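Local coordinates for protein Niban 2 (Homo sapiens, PDB 7CTP), which may suppress apoptosis and may promote melanoma cell invasion in vitro, and belongs to the Niban family of PH-domain proteins, at residues F325-V338 / F502-E514. Sequence-based numbering, arbitrary orientation.
Sequences FILPKAEVCVRNHV and FLLKKLAPTCKSE
Phe325 and Cys333 both turn their side chains anti to the backbone N (chi1 166° and -176°), which sends the ring to Thr510 and Cys511 and the sulfur to Leu503. The Phe325 ring points its CZ corner at the carbonyl of Thr510, with CZ 3.6 Å from O and the oxygen near the ring plane. Glu514 lays its CB against the same corner. Its carboxylate turns to Arg517 in a salt bridge, and Arg517 also makes a cation-pi contact with the Phe325 ring. Cys511 SG approaches this ring obliquely, a sulfur-aromatic contact. Cys511 SG also packs tightly on Ile326, 3.4 Å from CD1. Ile326 CD1 also meets Thr510 CG2 at 3.7 Å.

In the middle, Leu507 packs over Ala330 and Ile326. Leu507 CD1 rests on Ala330 CB at 4.0 Å, and Leu507 CD2 faces Ile326 CD1. Further along, Cys333 SG sits 3.5 Å from Leu503 CD2, beside the CB of Lys506. Cys333 SG also approaches the Phe502 ring obliquely, a second sulfur-aromatic contact. Leu503 spreads its two methyls, CD1 to Val334 CG2 (3.7 Å) and CD2 to Val338 CG2. His337 CB closes this end, lying at the edge of the Phe502 ring, 3.8 Å from CE2.

No hydrogen bond joins the two segments. Tyr536 and Thr543 of helix 532-555 flank the buried side, touching Leu507 and Val334 respectively. The axes of the two short helical segments come within 10.6 Å, with their directions 135° apart, closer to antiparallel than to parallel. This is apolar helix-helix packing between the C-terminal parts of the long helices 260-337 and 464-511 of this largely helical chain.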
loop_
_atom_site.group_PDB
_atom_site.type_symbol
_atom_site.label_atom_id
_atom_site.label_comp_id
_atom_site.label_asym_id
_atom_site.label_seq_id
_atom_site.Cartn_x
_atom_site.Cartn_y
_atom_site.Cartn_z
ATOM N N PHE A 325 -22.773 -24.892 -11.343
ATOM C CA PHE A 325 -22.967 -25.212 -9.935
ATOM C C PHE A 325 -23.361 -23.983 -9.116
ATOM O O PHE A 325 -24.275 -24.050 -8.286
ATOM C CB PHE A 325 -21.684 -25.851 -9.398
ATOM C CG PHE A 325 -21.599 -25.933 -7.900
ATOM C CD1 PHE A 325 -22.446 -26.759 -7.183
ATOM C CD2 PHE A 325 -20.629 -25.215 -7.212
ATOM C CE1 PHE A 325 -22.349 -26.842 -5.804
ATOM C CE2 PHE A 325 -20.528 -25.295 -5.835
ATOM C CZ PHE A 325 -21.391 -26.109 -5.131
ATOM N N ILE A 326 -22.708 -22.847 -9.345
ATOM C CA ILE A 326 -22.807 -21.724 -8.421
ATOM C C ILE A 326 -23.488 -20.491 -9.010
ATOM O O ILE A 326 -23.914 -19.619 -8.235
ATOM C CB ILE A 326 -21.415 -21.348 -7.869
ATOM C CG1 ILE A 326 -21.566 -20.590 -6.549
ATOM C CG2 ILE A 326 -20.677 -20.474 -8.866
ATOM C CD1 ILE A 326 -22.423 -21.333 -5.540
ATOM N N LEU A 327 -23.600 -20.379 -10.335
ATOM C CA LEU A 327 -24.105 -19.140 -10.923
ATOM C C LEU A 327 -25.502 -18.757 -10.440
ATOM O O LEU A 327 -25.715 -17.564 -10.163
ATOM C CB LEU A 327 -24.074 -19.229 -12.453
ATOM C CG LEU A 327 -24.225 -17.908 -13.201
ATOM C CD1 LEU A 327 -23.197 -16.912 -12.706
ATOM C CD2 LEU A 327 -24.086 -18.115 -14.698
ATOM N N PRO A 328 -26.481 -19.671 -10.327
ATOM C CA PRO A 328 -27.800 -19.249 -9.818
ATOM C C PRO A 328 -27.738 -18.542 -8.473
ATOM O O PRO A 328 -28.242 -17.420 -8.335
ATOM C CB PRO A 328 -28.572 -20.571 -9.729
ATOM C CG PRO A 328 -27.971 -21.422 -10.785
ATOM C CD PRO A 328 -26.501 -21.082 -10.758
ATOM N N LYS A 329 -27.112 -19.175 -7.479
ATOM C CA LYS A 329 -27.031 -18.592 -6.145
ATOM C C LYS A 329 -26.197 -17.317 -6.142
ATOM O O LYS A 329 -26.521 -16.364 -5.425
ATOM C CB LYS A 329 -26.468 -19.616 -5.162
ATOM C CG LYS A 329 -27.399 -20.797 -4.915
ATOM C CD LYS A 329 -26.744 -21.853 -4.048
ATOM C CE LYS A 329 -27.707 -22.992 -3.729
ATOM N NZ LYS A 329 -28.077 -23.772 -4.941
ATOM N N ALA A 330 -25.124 -17.274 -6.938
ATOM C CA ALA A 330 -24.301 -16.071 -6.997
ATOM C C ALA A 330 -25.093 -14.895 -7.550
ATOM O O ALA A 330 -25.040 -13.786 -7.005
ATOM C CB ALA A 330 -23.046 -16.323 -7.832
ATOM N N GLU A 331 -25.837 -15.117 -8.642
ATOM C CA GLU A 331 -26.574 -14.021 -9.260
ATOM C C GLU A 331 -27.652 -13.486 -8.325
ATOM O O GLU A 331 -27.871 -12.268 -8.258
ATOM C CB GLU A 331 -27.170 -14.475 -10.593
ATOM C CG GLU A 331 -26.162 -14.421 -11.744
ATOM C CD GLU A 331 -26.670 -15.088 -13.015
ATOM O OE1 GLU A 331 -27.702 -15.785 -12.954
ATOM O OE2 GLU A 331 -26.028 -14.916 -14.072
ATOM N N VAL A 332 -28.306 -14.373 -7.572
ATOM C CA VAL A 332 -29.303 -13.923 -6.604
ATOM C C VAL A 332 -28.644 -13.073 -5.530
ATOM O O VAL A 332 -29.186 -12.043 -5.110
ATOM C CB VAL A 332 -30.051 -15.122 -5.990
ATOM C CG1 VAL A 332 -30.868 -14.660 -4.772
ATOM C CG2 VAL A 332 -30.958 -15.786 -7.018
ATOM N N CYS A 333 -27.449 -13.480 -5.082
ATOM C CA CYS A 333 -26.799 -12.760 -3.991
ATOM C C CYS A 333 -26.348 -11.382 -4.465
ATOM O O CYS A 333 -26.479 -10.391 -3.736
ATOM C CB CYS A 333 -25.636 -13.599 -3.440
ATOM S SG CYS A 333 -24.784 -12.890 -1.983
ATOM N N VAL A 334 -25.871 -11.286 -5.713
ATOM C CA VAL A 334 -25.518 -9.977 -6.262
ATOM C C VAL A 334 -26.756 -9.095 -6.389
ATOM O O VAL A 334 -26.742 -7.914 -6.021
ATOM C CB VAL A 334 -24.816 -10.131 -7.622
ATOM C CG1 VAL A 334 -24.704 -8.780 -8.300
ATOM C CG2 VAL A 334 -23.438 -10.757 -7.443
ATOM N N ARG A 335 -27.840 -9.651 -6.938
ATOM C CA ARG A 335 -29.031 -8.841 -7.179
ATOM C C ARG A 335 -29.601 -8.312 -5.873
ATOM O O ARG A 335 -29.992 -7.141 -5.785
ATOM C CB ARG A 335 -30.091 -9.649 -7.931
ATOM C CG ARG A 335 -30.523 -9.003 -9.249
ATOM C CD ARG A 335 -30.991 -10.046 -10.261
ATOM N NE ARG A 335 -31.753 -11.102 -9.612
ATOM C CZ ARG A 335 -31.724 -12.380 -9.965
ATOM N NH1 ARG A 335 -32.453 -13.257 -9.295
ATOM N NH2 ARG A 335 -30.983 -12.778 -10.994
ATOM N N ASN A 336 -29.622 -9.149 -4.840
ATOM C CA ASN A 336 -30.293 -8.787 -3.602
ATOM C C ASN A 336 -29.404 -8.028 -2.632
ATOM O O ASN A 336 -29.910 -7.200 -1.866
ATOM C CB ASN A 336 -30.827 -10.041 -2.908
ATOM C CG ASN A 336 -31.913 -10.722 -3.707
ATOM O OD1 ASN A 336 -32.263 -10.261 -4.793
ATOM N ND2 ASN A 336 -32.436 -11.833 -3.185
ATOM N N HIS A 337 -28.094 -8.271 -2.655
ATOM C CA HIS A 337 -27.233 -7.832 -1.567
ATOM C C HIS A 337 -26.022 -7.018 -1.994
ATOM O O HIS A 337 -25.323 -6.497 -1.115
ATOM C CB HIS A 337 -26.761 -9.053 -0.753
ATOM C CG HIS A 337 -27.886 -9.877 -0.211
ATOM N ND1 HIS A 337 -28.747 -9.409 0.760
ATOM C CD2 HIS A 337 -28.313 -11.123 -0.522
ATOM C CE1 HIS A 337 -29.650 -10.336 1.030
ATOM N NE2 HIS A 337 -29.413 -11.385 0.264
ATOM N N VAL A 338 -25.750 -6.879 -3.291
ATOM C CA VAL A 338 -24.597 -6.112 -3.757
ATOM C C VAL A 338 -25.055 -4.986 -4.669
ATOM O O VAL A 338 -24.762 -3.812 -4.421
ATOM C CB VAL A 338 -23.578 -6.997 -4.500
ATOM C CG1 VAL A 338 -22.352 -6.164 -4.876
ATOM C CG2 VAL A 338 -23.182 -8.190 -3.666
ATOM N N PHE A 502 -17.169 -10.192 0.040
ATOM C CA PHE A 502 -18.509 -10.348 0.589
ATOM C C PHE A 502 -19.221 -11.549 -0.030
ATOM O O PHE A 502 -19.775 -12.394 0.685
ATOM C CB PHE A 502 -19.302 -9.065 0.354
ATOM C CG PHE A 502 -20.748 -9.163 0.752
ATOM C CD1 PHE A 502 -21.124 -8.975 2.068
ATOM C CD2 PHE A 502 -21.724 -9.450 -0.194
ATOM C CE1 PHE A 502 -22.463 -9.069 2.444
ATOM C CE2 PHE A 502 -23.060 -9.546 0.170
ATOM C CZ PHE A 502 -23.427 -9.355 1.496
ATOM N N LEU A 503 -19.217 -11.633 -1.360
ATOM C CA LEU A 503 -19.887 -12.733 -2.051
ATOM C C LEU A 503 -19.251 -14.071 -1.709
ATOM O O LEU A 503 -19.949 -15.067 -1.485
ATOM C CB LEU A 503 -19.838 -12.503 -3.558
ATOM C CG LEU A 503 -20.715 -11.392 -4.113
ATOM C CD1 LEU A 503 -20.282 -11.128 -5.540
ATOM C CD2 LEU A 503 -22.185 -11.786 -4.042
ATOM N N LEU A 504 -17.917 -14.121 -1.704
ATOM C CA LEU A 504 -17.245 -15.380 -1.418
ATOM C C LEU A 504 -17.595 -15.881 -0.025
ATOM O O LEU A 504 -17.813 -17.080 0.172
ATOM C CB LEU A 504 -15.734 -15.209 -1.576
ATOM C CG LEU A 504 -15.275 -14.975 -3.020
ATOM C CD1 LEU A 504 -13.764 -14.776 -3.043
ATOM C CD2 LEU A 504 -15.687 -16.134 -3.934
ATOM N N LYS A 505 -17.685 -14.973 0.944
ATOM C CA LYS A 505 -18.059 -15.372 2.296
ATOM C C LYS A 505 -19.489 -15.897 2.340
ATOM O O LYS A 505 -19.755 -16.945 2.939
ATOM C CB LYS A 505 -17.881 -14.208 3.264
ATOM C CG LYS A 505 -18.165 -14.623 4.701
ATOM C CD LYS A 505 -18.236 -13.428 5.623
ATOM C CE LYS A 505 -16.941 -13.283 6.409
ATOM N NZ LYS A 505 -16.741 -11.889 6.895
ATOM N N LYS A 506 -20.422 -15.195 1.689
ATOM C CA LYS A 506 -21.809 -15.658 1.658
ATOM C C LYS A 506 -21.926 -17.007 0.958
ATOM O O LYS A 506 -22.717 -17.869 1.372
ATOM C CB LYS A 506 -22.693 -14.622 0.962
ATOM C CG LYS A 506 -22.835 -13.303 1.710
ATOM C CD LYS A 506 -23.554 -13.478 3.041
ATOM C CE LYS A 506 -23.630 -12.141 3.794
ATOM N NZ LYS A 506 -23.963 -12.339 5.237
ATOM N N LEU A 507 -21.142 -17.215 -0.103
ATOM C CA LEU A 507 -21.205 -18.460 -0.863
ATOM C C LEU A 507 -20.392 -19.594 -0.245
ATOM O O LEU A 507 -20.516 -20.734 -0.697
ATOM C CB LEU A 507 -20.747 -18.217 -2.306
ATOM C CG LEU A 507 -21.634 -17.299 -3.162
ATOM C CD1 LEU A 507 -20.942 -16.891 -4.455
ATOM C CD2 LEU A 507 -22.974 -17.965 -3.458
ATOM N N ALA A 508 -19.588 -19.324 0.783
ATOM C CA ALA A 508 -18.683 -20.351 1.300
ATOM C C ALA A 508 -19.393 -21.603 1.809
ATOM O O ALA A 508 -18.883 -22.707 1.544
ATOM C CB ALA A 508 -17.784 -19.762 2.391
ATOM N N PRO A 509 -20.519 -21.529 2.538
ATOM C CA PRO A 509 -21.179 -22.777 2.954
ATOM C C PRO A 509 -21.614 -23.634 1.781
ATOM O O PRO A 509 -21.637 -24.866 1.892
ATOM C CB PRO A 509 -22.381 -22.287 3.773
ATOM C CG PRO A 509 -21.996 -20.933 4.236
ATOM C CD PRO A 509 -21.201 -20.353 3.107
ATOM N N THR A 510 -21.930 -23.018 0.644
ATOM C CA THR A 510 -22.302 -23.792 -0.534
ATOM C C THR A 510 -21.085 -24.461 -1.158
ATOM O O THR A 510 -21.135 -25.639 -1.533
ATOM C CB THR A 510 -23.003 -22.889 -1.553
ATOM O OG1 THR A 510 -24.211 -22.364 -0.979
ATOM C CG2 THR A 510 -23.352 -23.666 -2.810
ATOM N N CYS A 511 -19.970 -23.736 -1.246
ATOM C CA CYS A 511 -18.875 -24.082 -2.153
ATOM C C CYS A 511 -17.684 -24.773 -1.505
ATOM O O CYS A 511 -17.079 -25.643 -2.139
ATOM C CB CYS A 511 -18.353 -22.829 -2.858
ATOM S SG CYS A 511 -19.517 -22.067 -3.945
ATOM N N LYS A 512 -17.294 -24.376 -0.288
ATOM C CA LYS A 512 -15.963 -24.739 0.197
ATOM C C LYS A 512 -15.795 -26.249 0.287
ATOM O O LYS A 512 -14.704 -26.776 0.033
ATOM C CB LYS A 512 -15.673 -24.085 1.550
ATOM C CG LYS A 512 -14.232 -24.330 2.024
ATOM C CD LYS A 512 -13.756 -23.341 3.090
ATOM C CE LYS A 512 -14.901 -22.693 3.853
ATOM N NZ LYS A 512 -14.498 -21.396 4.491
ATOM N N SER A 513 -16.869 -26.963 0.621
ATOM C CA SER A 513 -16.787 -28.418 0.690
ATOM C C SER A 513 -16.827 -29.054 -0.693
ATOM O O SER A 513 -16.336 -30.174 -0.873
ATOM C CB SER A 513 -17.926 -28.967 1.545
ATOM O OG SER A 513 -19.177 -28.667 0.949
ATOM N N GLU A 514 -17.392 -28.359 -1.676
ATOM C CA GLU A 514 -17.707 -28.941 -2.976
ATOM C C GLU A 514 -16.652 -28.673 -4.042
ATOM O O GLU A 514 -16.461 -29.510 -4.931
ATOM C CB GLU A 514 -19.051 -28.403 -3.471
ATOM C CG GLU A 514 -20.248 -28.842 -2.644
ATOM C CD GLU A 514 -20.348 -30.349 -2.522
ATOM O OE1 GLU A 514 -20.248 -31.040 -3.559
ATOM O OE2 GLU A 514 -20.526 -30.839 -1.385
#